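Local structure of activator of (r)-2-hydroxyglutaryl-coa dehydratase (Acidaminococcus fermentans, 1HUX) at residues A60-T65 / G74-Q79; I3-I8 / I18-G23; N120-D125 / I200-R205. The protein couples ATP hydrolysis to the electron transfer that activates (R)-2-hydroxyglutaryl-CoA dehydratase in glutamate fermentation, as a homodimer sharing one [4Fe-4S] cluster. One frame throughout, in Å; residues are numbered along the deposited sequence.

Contact 1. Residues A60-T65 / G74-Q79; sequences AFTLAT and GIADKQ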
loop_
_atom_site.group_PDB
_atom_site.type_symbol
_atom_site.label_atom_id
_atom_site.label_comp_id
_atom_site.label_asym_id
_atom_site.label_seq_id
_atom_site.Cartn_x
_atom_site.Cartn_y
_atom_site.Cartn_z
ATOM N N ALA A 60 40.799 -13.857 0.178
ATOM C CA ALA A 60 41.709 -12.728 -0.035
ATOM C C ALA A 60 41.060 -11.412 0.414
ATOM O O ALA A 60 41.668 -10.591 1.106
ATOM C CB ALA A 60 42.078 -12.658 -1.494
ATOM N N PHE A 61 39.810 -11.218 0.022
ATOM C CA PHE A 61 39.096 -10.012 0.402
ATOM C C PHE A 61 37.618 -10.373 0.570
ATOM O O PHE A 61 37.088 -11.236 -0.138
ATOM C CB PHE A 61 39.273 -8.937 -0.683
ATOM C CG PHE A 61 38.952 -7.545 -0.219
ATOM C CD1 PHE A 61 39.883 -6.810 0.490
ATOM C CD2 PHE A 61 37.713 -6.966 -0.492
ATOM C CE1 PHE A 61 39.605 -5.506 0.930
ATOM C CE2 PHE A 61 37.409 -5.652 -0.055
ATOM C CZ PHE A 61 38.364 -4.924 0.656
ATOM N N THR A 62 36.962 -9.727 1.523
ATOM C CA THR A 62 35.557 -9.986 1.759
ATOM C C THR A 62 34.796 -8.672 1.637
ATOM O O THR A 62 35.151 -7.664 2.257
ATOM C CB THR A 62 35.321 -10.628 3.164
ATOM O OG1 THR A 62 35.823 -11.971 3.159
ATOM C CG2 THR A 62 33.834 -10.652 3.516
ATOM N N LEU A 63 33.745 -8.699 0.826
ATOM C CA LEU A 63 32.943 -7.521 0.599
ATOM C C LEU A 63 31.473 -7.814 0.839
ATOM O O LEU A 63 30.906 -8.725 0.240
ATOM C CB LEU A 63 33.159 -7.041 -0.835
ATOM C CG LEU A 63 33.363 -5.535 -0.966
ATOM C CD1 LEU A 63 33.924 -5.262 -2.359
ATOM C CD2 LEU A 63 32.054 -4.781 -0.705
ATOM N N ALA A 64 30.862 -7.027 1.712
ATOM C CA ALA A 64 29.458 -7.198 2.037
ATOM C C ALA A 64 28.596 -6.088 1.458
ATOM O O ALA A 64 29.022 -4.940 1.369
ATOM C CB ALA A 64 29.279 -7.253 3.545
ATOM N N THR A 65 27.370 -6.447 1.083
ATOM C CA THR A 65 26.408 -5.509 0.515
ATOM C C THR A 65 25.003 -5.922 0.941
ATOM O O THR A 65 24.809 -6.997 1.505
ATOM C CB THR A 65 26.478 -5.518 -1.032
ATOM O OG1 THR A 65 25.502 -4.616 -1.569
ATOM C CG2 THR A 65 26.223 -6.926 -1.571
ATOM N N GLY A 74 32.092 -6.313 10.948
ATOM C CA GLY A 74 33.365 -6.929 11.298
ATOM C C GLY A 74 33.807 -8.065 10.392
ATOM O O GLY A 74 34.985 -8.429 10.357
ATOM N N ILE A 75 32.859 -8.633 9.660
ATOM C CA ILE A 75 33.154 -9.731 8.755
ATOM C C ILE A 75 33.767 -9.185 7.476
ATOM O O ILE A 75 34.889 -9.534 7.094
ATOM C CB ILE A 75 31.871 -10.502 8.390
ATOM C CG1 ILE A 75 31.280 -11.155 9.648
ATOM C CG2 ILE A 75 32.176 -11.546 7.307
ATOM C CD1 ILE A 75 30.807 -10.177 10.732
ATOM N N ALA A 76 33.011 -8.313 6.822
ATOM C CA ALA A 76 33.436 -7.706 5.577
ATOM C C ALA A 76 34.636 -6.789 5.746
ATOM O O ALA A 76 34.732 -6.043 6.721
ATOM C CB ALA A 76 32.282 -6.927 4.971
ATOM N N ASP A 77 35.549 -6.861 4.782
ATOM C CA ASP A 77 36.729 -6.010 4.789
ATOM C C ASP A 77 36.172 -4.652 4.398
ATOM O O ASP A 77 36.592 -3.611 4.916
ATOM C CB ASP A 77 37.760 -6.483 3.749
ATOM C CG ASP A 77 38.392 -7.831 4.107
ATOM O OD1 ASP A 77 37.949 -8.455 5.095
ATOM O OD2 ASP A 77 39.327 -8.273 3.396
ATOM N N LYS A 78 35.175 -4.691 3.515
ATOM C CA LYS A 78 34.528 -3.485 3.009
ATOM C C LYS A 78 33.091 -3.785 2.586
ATOM O O LYS A 78 32.775 -4.913 2.196
ATOM C CB LYS A 78 35.318 -2.953 1.811
ATOM C CG LYS A 78 34.802 -1.641 1.238
ATOM C CD LYS A 78 35.577 -1.208 -0.021
ATOM C CE LYS A 78 35.406 -2.196 -1.186
ATOM N NZ LYS A 78 36.076 -1.744 -2.451
ATOM N N GLN A 79 32.230 -2.772 2.680
ATOM C CA GLN A 79 30.818 -2.887 2.292
ATOM C C GLN A 79 30.553 -2.020 1.051
ATOM O O GLN A 79 31.276 -1.066 0.783
ATOM C CB GLN A 79 29.894 -2.449 3.440
ATOM C CG GLN A 79 29.820 -0.948 3.658
ATOM C CD GLN A 79 31.114 -0.355 4.201
ATOM O OE1 GLN A 79 32.184 -0.490 3.600
ATOM N NE2 GLN A 79 31.016 0.315 5.345
#
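Thr62 O accepts two backbone amides of the partner segment, Asp77 N at 2.7 Å and Lys78 N at 3.2 Å. The Lys78 amide arrives almost in line with the carbonyl bond, whereas that of Asp77 is tilted 34° from the carbonyl plane, so the two donors approach the oxygen from different directions. Further along, Ala64 N donates to Lys78 O over 2.9 Å, and Leu63 pairs with Lys78 and Ala64 with Gln79 in parallel register. The amide of Thr62 makes a weak hydrogen bond to a side chain, with Asp77 OD2 3.3 Å from Thr62 N. With CG beside its own backbone N (chi1 -68°), Asp77 sets its carboxylate carbon by the Thr62 amide while CB stays over a face of the Phe61 ring, a CH-pi contact 3.6 Å from the centroid. The carboxylate plane is turned 85° from the ring. Lys78 CB sits at the ring edge, 3.8 Å from Phe61 CZ. An alanine in place of Phe61 would probably leave Asp77 CB without its aromatic cover and the carboxylate freer to turn from the Thr62 amide. On the other flank, Phe61 and Leu63 bond through their backbones to strand 4-10; helix 245-257 covers the sheet face that carries their side chains. The pairing places strand 78-80 at the edge, within the chain, of the five-stranded mixed sheet of an actin-fold domain.

Contact 2. Residues I3-I8 / I18-G23; sequences IYTLGI and IILKDG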
loop_
_atom_site.group_PDB
_atom_site.type_symbol
_atom_site.label_atom_id
_atom_site.label_comp_id
_atom_site.label_asym_id
_atom_site.label_seq_id
_atom_site.Cartn_x
_atom_site.Cartn_y
_atom_site.Cartn_z
ATOM N N ILE A 3 43.386 -16.742 -6.307
ATOM C CA ILE A 3 42.881 -15.722 -5.378
ATOM C C ILE A 3 41.380 -15.892 -5.179
ATOM O O ILE A 3 40.594 -15.740 -6.123
ATOM C CB ILE A 3 43.153 -14.293 -5.859
ATOM C CG1 ILE A 3 44.631 -13.980 -5.659
ATOM C CG2 ILE A 3 42.299 -13.279 -5.062
ATOM C CD1 ILE A 3 45.013 -12.528 -5.990
ATOM N N TYR A 4 40.990 -16.215 -3.946
ATOM C CA TYR A 4 39.582 -16.441 -3.631
ATOM C C TYR A 4 38.986 -15.275 -2.882
ATOM O O TYR A 4 39.596 -14.759 -1.945
ATOM C CB TYR A 4 39.416 -17.720 -2.799
ATOM C CG TYR A 4 39.800 -18.987 -3.525
ATOM C CD1 TYR A 4 41.133 -19.326 -3.720
ATOM C CD2 TYR A 4 38.826 -19.835 -4.031
ATOM C CE1 TYR A 4 41.488 -20.483 -4.407
ATOM C CE2 TYR A 4 39.160 -20.993 -4.719
ATOM C CZ TYR A 4 40.487 -21.316 -4.908
ATOM O OH TYR A 4 40.793 -22.470 -5.616
ATOM N N THR A 5 37.790 -14.865 -3.301
ATOM C CA THR A 5 37.097 -13.739 -2.665
ATOM C C THR A 5 35.683 -14.090 -2.255
ATOM O O THR A 5 35.052 -15.011 -2.793
ATOM C CB THR A 5 37.035 -12.477 -3.582
ATOM O OG1 THR A 5 37.015 -12.885 -4.960
ATOM C CG2 THR A 5 38.240 -11.554 -3.313
ATOM N N LEU A 6 35.180 -13.322 -1.306
ATOM C CA LEU A 6 33.865 -13.569 -0.780
ATOM C C LEU A 6 32.915 -12.387 -0.934
ATOM O O LEU A 6 33.177 -11.286 -0.427
ATOM C CB LEU A 6 33.981 -13.953 0.706
ATOM C CG LEU A 6 32.666 -14.205 1.439
ATOM C CD1 LEU A 6 32.029 -15.462 0.894
ATOM C CD2 LEU A 6 32.916 -14.315 2.915
ATOM N N GLY A 7 31.811 -12.646 -1.639
ATOM C CA GLY A 7 30.770 -11.651 -1.831
ATOM C C GLY A 7 29.600 -12.024 -0.930
ATOM O O GLY A 7 29.135 -13.173 -0.948
ATOM N N ILE A 8 29.135 -11.062 -0.134
ATOM C CA ILE A 8 28.027 -11.293 0.784
ATOM C C ILE A 8 26.932 -10.246 0.607
ATOM O O ILE A 8 27.130 -9.055 0.879
ATOM C CB ILE A 8 28.489 -11.253 2.263
ATOM C CG1 ILE A 8 29.694 -12.162 2.458
ATOM C CG2 ILE A 8 27.364 -11.727 3.184
ATOM C CD1 ILE A 8 30.348 -12.000 3.818
ATOM N N ILE A 18 28.624 -15.572 -2.227
ATOM C CA ILE A 18 29.356 -16.029 -3.391
ATOM C C ILE A 18 30.863 -16.012 -3.130
ATOM O O ILE A 18 31.383 -15.121 -2.448
ATOM C CB ILE A 18 29.042 -15.148 -4.627
ATOM C CG1 ILE A 18 27.655 -15.503 -5.172
ATOM C CG2 ILE A 18 30.110 -15.361 -5.718
ATOM C CD1 ILE A 18 27.578 -16.899 -5.790
ATOM N N ILE A 19 31.550 -17.021 -3.665
ATOM C CA ILE A 19 33.003 -17.128 -3.555
ATOM C C ILE A 19 33.522 -17.448 -4.946
ATOM O O ILE A 19 33.090 -18.430 -5.568
ATOM C CB ILE A 19 33.444 -18.294 -2.621
ATOM C CG1 ILE A 19 33.060 -18.005 -1.173
ATOM C CG2 ILE A 19 34.951 -18.479 -2.684
ATOM C CD1 ILE A 19 33.362 -19.187 -0.232
ATOM N N LEU A 20 34.428 -16.621 -5.451
ATOM C CA LEU A 20 34.994 -16.906 -6.764
ATOM C C LEU A 20 36.520 -16.861 -6.801
ATOM O O LEU A 20 37.183 -16.147 -6.017
ATOM C CB LEU A 20 34.394 -15.991 -7.849
ATOM C CG LEU A 20 33.985 -14.552 -7.548
ATOM C CD1 LEU A 20 35.140 -13.788 -6.929
ATOM C CD2 LEU A 20 33.538 -13.906 -8.838
ATOM N N LYS A 21 37.060 -17.656 -7.721
ATOM C CA LYS A 21 38.491 -17.782 -7.907
ATOM C C LYS A 21 38.996 -16.905 -9.051
ATOM O O LYS A 21 38.616 -17.099 -10.214
ATOM C CB LYS A 21 38.824 -19.258 -8.167
ATOM C CG LYS A 21 40.276 -19.555 -8.512
ATOM C CD LYS A 21 40.531 -21.049 -8.531
ATOM C CE LYS A 21 39.609 -21.759 -9.497
ATOM N NZ LYS A 21 39.688 -23.247 -9.368
ATOM N N ASP A 22 39.849 -15.940 -8.703
ATOM C CA ASP A 22 40.455 -15.023 -9.670
ATOM C C ASP A 22 39.417 -14.119 -10.297
ATOM O O ASP A 22 39.646 -13.545 -11.359
ATOM C CB ASP A 22 41.186 -15.820 -10.756
ATOM C CG ASP A 22 42.292 -16.697 -10.185
ATOM O OD1 ASP A 22 42.667 -17.705 -10.836
ATOM O OD2 ASP A 22 42.788 -16.370 -9.082
ATOM N N GLY A 23 38.283 -13.984 -9.615
ATOM C CA GLY A 23 37.199 -13.152 -10.111
ATOM C C GLY A 23 36.649 -13.622 -11.442
ATOM O O GLY A 23 35.946 -12.879 -12.121
#
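Tyr4 to Gly7 and Ile18 to Lys21 pair as the two antiparallel arms of a beta hairpin. Backbone bonds form two reciprocal sets. In one, Gly7 N reaches Ile18 O at 2.6 Å and Ile18 N returns to Gly7 O at 2.8 Å; in the other, Thr5 and Leu20 exchange bonds, with Thr5 N 3.1 Å from Leu20 O. Beyond the strands Asp22 holds Ile3 by a backbone and a side-chain bond. Its amide donates to Ile3 O over 2.7 Å, and its carboxylate oxygen OD2 accepts Ile3 N at 2.9 Å, almost straight (176°), while Ser2 N is a second donor to OD2.

Apolar contacts gather on the Tyr4, Leu6, Ile19 and Lys21 face. With CG anti to its backbone N (chi1 175°), Lys21 places CG over the Tyr4 ring, and its CB makes a CH-pi contact 4.3 Å from the ring centroid. Ile19 CG2 approaches the ring edge, and Ile19 CG1 meets Leu6 CD1 at 3.4 Å. Helix 40-52 covers Leu6 and Ile19; helix 245-257 lies against Thr5 and Leu20.

The middle is mostly apolar and held by backbone bonds; charged Lys21 and Asp22 lie at the turn-distant end, the carboxylate accepting two N-H groups.

Contact 3. Residues N120-D125 / I200-R205; sequences NFQMND and IGLANR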
loop_
_atom_site.group_PDB
_atom_site.type_symbol
_atom_site.label_atom_id
_atom_site.label_comp_id
_atom_site.label_asym_id
_atom_site.label_seq_id
_atom_site.Cartn_x
_atom_site.Cartn_y
_atom_site.Cartn_z
ATOM N N ASN A 120 22.485 5.276 -13.865
ATOM C CA ASN A 120 21.311 5.905 -13.278
ATOM C C ASN A 120 20.417 4.796 -12.754
ATOM O O ASN A 120 20.592 3.626 -13.118
ATOM C CB ASN A 120 20.561 6.735 -14.330
ATOM C CG ASN A 120 19.355 7.463 -13.746
ATOM O OD1 ASN A 120 19.432 8.022 -12.647
ATOM N ND2 ASN A 120 18.234 7.467 -14.481
ATOM N N PHE A 121 19.455 5.164 -11.907
ATOM C CA PHE A 121 18.542 4.177 -11.340
ATOM C C PHE A 121 17.308 4.797 -10.694
ATOM O O PHE A 121 17.311 5.958 -10.266
ATOM C CB PHE A 121 19.265 3.373 -10.260
ATOM C CG PHE A 121 19.334 4.090 -8.942
ATOM C CD1 PHE A 121 18.332 3.920 -7.989
ATOM C CD2 PHE A 121 20.350 4.999 -8.687
ATOM C CE1 PHE A 121 18.342 4.658 -6.797
ATOM C CE2 PHE A 121 20.369 5.740 -7.504
ATOM C CZ PHE A 121 19.365 5.573 -6.556
ATOM N N GLN A 122 16.274 3.974 -10.579
ATOM C CA GLN A 122 15.019 4.362 -9.957
ATOM C C GLN A 122 14.687 3.194 -9.030
ATOM O O GLN A 122 14.826 2.028 -9.420
ATOM C CB GLN A 122 13.927 4.503 -11.021
ATOM C CG GLN A 122 12.845 5.510 -10.676
ATOM C CD GLN A 122 13.256 6.942 -10.992
ATOM O OE1 GLN A 122 12.618 7.892 -10.533
ATOM N NE2 GLN A 122 14.315 7.104 -11.791
ATOM N N MET A 123 14.267 3.483 -7.805
ATOM C CA MET A 123 13.940 2.396 -6.893
ATOM C C MET A 123 12.767 2.704 -5.973
ATOM O O MET A 123 12.557 3.857 -5.585
ATOM C CB MET A 123 15.149 2.046 -6.024
ATOM C CG MET A 123 15.038 2.577 -4.595
ATOM S SD MET A 123 16.226 1.856 -3.459
ATOM C CE MET A 123 15.617 0.150 -3.368
ATOM N N ASN A 124 12.018 1.659 -5.617
ATOM C CA ASN A 124 10.887 1.796 -4.707
ATOM C C ASN A 124 11.248 1.160 -3.379
ATOM O O ASN A 124 11.608 -0.020 -3.303
ATOM C CB ASN A 124 9.640 1.126 -5.260
ATOM C CG ASN A 124 8.509 1.125 -4.258
ATOM O OD1 ASN A 124 8.289 2.117 -3.544
ATOM N ND2 ASN A 124 7.780 0.012 -4.195
ATOM N N ASP A 125 11.139 1.942 -2.321
ATOM C CA ASP A 125 11.507 1.441 -1.017
ATOM C C ASP A 125 10.376 1.579 0.000
ATOM O O ASP A 125 10.410 0.943 1.055
ATOM C CB ASP A 125 12.741 2.206 -0.549
ATOM C CG ASP A 125 13.515 1.466 0.499
ATOM O OD1 ASP A 125 13.013 1.358 1.633
ATOM O OD2 ASP A 125 14.628 0.988 0.187
ATOM N N ILE A 200 7.331 -1.599 -14.521
ATOM C CA ILE A 200 7.351 -0.784 -15.727
ATOM C C ILE A 200 7.232 0.701 -15.359
ATOM O O ILE A 200 7.845 1.552 -15.997
ATOM C CB ILE A 200 6.216 -1.192 -16.691
ATOM C CG1 ILE A 200 6.465 -2.623 -17.188
ATOM C CG2 ILE A 200 6.163 -0.241 -17.869
ATOM C CD1 ILE A 200 5.570 -3.078 -18.325
ATOM N N GLY A 201 6.464 1.000 -14.318
ATOM C CA GLY A 201 6.320 2.372 -13.869
ATOM C C GLY A 201 7.666 2.976 -13.503
ATOM O O GLY A 201 8.029 4.034 -14.015
ATOM N N LEU A 202 8.414 2.318 -12.617
ATOM C CA LEU A 202 9.742 2.810 -12.231
ATOM C C LEU A 202 10.633 2.795 -13.466
ATOM O O LEU A 202 11.356 3.760 -13.754
ATOM C CB LEU A 202 10.385 1.896 -11.177
ATOM C CG LEU A 202 10.090 2.022 -9.677
ATOM C CD1 LEU A 202 10.684 3.308 -9.160
ATOM C CD2 LEU A 202 8.586 1.978 -9.427
ATOM N N ALA A 203 10.570 1.677 -14.185
ATOM C CA ALA A 203 11.366 1.450 -15.385
ATOM C C ALA A 203 11.436 2.627 -16.338
ATOM O O ALA A 203 12.508 2.976 -16.827
ATOM C CB ALA A 203 10.844 0.228 -16.118
ATOM N N ASN A 204 10.298 3.250 -16.598
ATOM C CA ASN A 204 10.275 4.362 -17.529
ATOM C C ASN A 204 10.970 5.641 -17.077
ATOM O O ASN A 204 11.375 6.449 -17.913
ATOM C CB ASN A 204 8.834 4.646 -17.952
ATOM C CG ASN A 204 8.219 3.476 -18.710
ATOM O OD1 ASN A 204 8.907 2.776 -19.463
ATOM N ND2 ASN A 204 6.921 3.263 -18.524
ATOM N N ARG A 205 11.124 5.833 -15.773
ATOM C CA ARG A 205 11.811 7.033 -15.290
ATOM C C ARG A 205 13.318 6.891 -15.576
ATOM O O ARG A 205 14.090 7.842 -15.424
ATOM C CB ARG A 205 11.599 7.202 -13.786
ATOM C CG ARG A 205 10.155 7.229 -13.351
ATOM C CD ARG A 205 9.433 8.441 -13.889
ATOM N NE ARG A 205 8.047 8.478 -13.427
ATOM C CZ ARG A 205 7.173 9.430 -13.743
ATOM N NH1 ARG A 205 7.537 10.438 -14.531
ATOM N NH2 ARG A 205 5.933 9.375 -13.271
#
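Gln122 and Leu202 mark the nearest backbone approach, their CA atoms 6.0 Å apart, where an extended strand runs past a helix. Strand 120-124 and helix 200-204 pass with axes 7.9 Å apart and directions 151° from each other, close to antiparallel. This is the helix-on-sheet layering of an alpha/beta domain of the actin fold: the strand is outermost in its mixed sheet within the chain, and its residues Asn120, Gln122 and Asn124 bond through their backbones to strand 107-114. Within the helical segment, Asn204 N bonds to Ile200 O, and Arg205 N to Leu202 O.

Alternation along the strand decides which side chains meet the helix. Asn120, Gln122 and Asn124 start toward it; Phe121 and Met123 start away, the Met123 side chain being about 9 Å from the bound ADP. No hydrogen bond links the segments, so the contact is held by van der Waals packing, mostly of carbon atoms. Leu202 CD1 sits against the stem of Gln122, 3.4 Å from Gln122 CG, and also comes within 3.8 Å of Met123 N. Leu202 additionally packs on Val110 of strand 107-114, which places it over two neighbouring strands.

Gln122 then bends at its second torsion (chi2 82°), carrying CD toward the base of Arg205. The long end of the poorly ordered Arg205 leads away from the strand. Asn124 makes a looser contact, CB to Leu202 CD2 at 4.4 Å, and its amide turns to the cluster loop instead: ND2 bonds to the carbonyl O of Cys127, a ligand of the iron-sulfur cluster, and OD1 weakly to Lys126 N. Arg205 CB lies over a face of the Gln122 amide, 3.3 Å from Gln122 CD.

How the contacts relate
Along the chain the contacts follow in series: contact 2 closes first, then contact 1, then contact 3. The first two share one mixed sheet, in which strands 4-10 and 61-65 are parallel neighbours; their centres are about 11 Å apart, and Thr65 N probably bonds to Ile8 O where they meet. Contact 3 joins the second sheet, which repeats the strand order 3-2-1-4-5, to helix 184-204, about 28 Å and 30 Å, centre to centre, from contacts 1 and 2. Duplicated sheets of this kind define the actin fold: contacts 1 and 2 lie in one half, contact 3 in the other, and both halves supply ADP-pocket residues, such as Thr13 and Gly104.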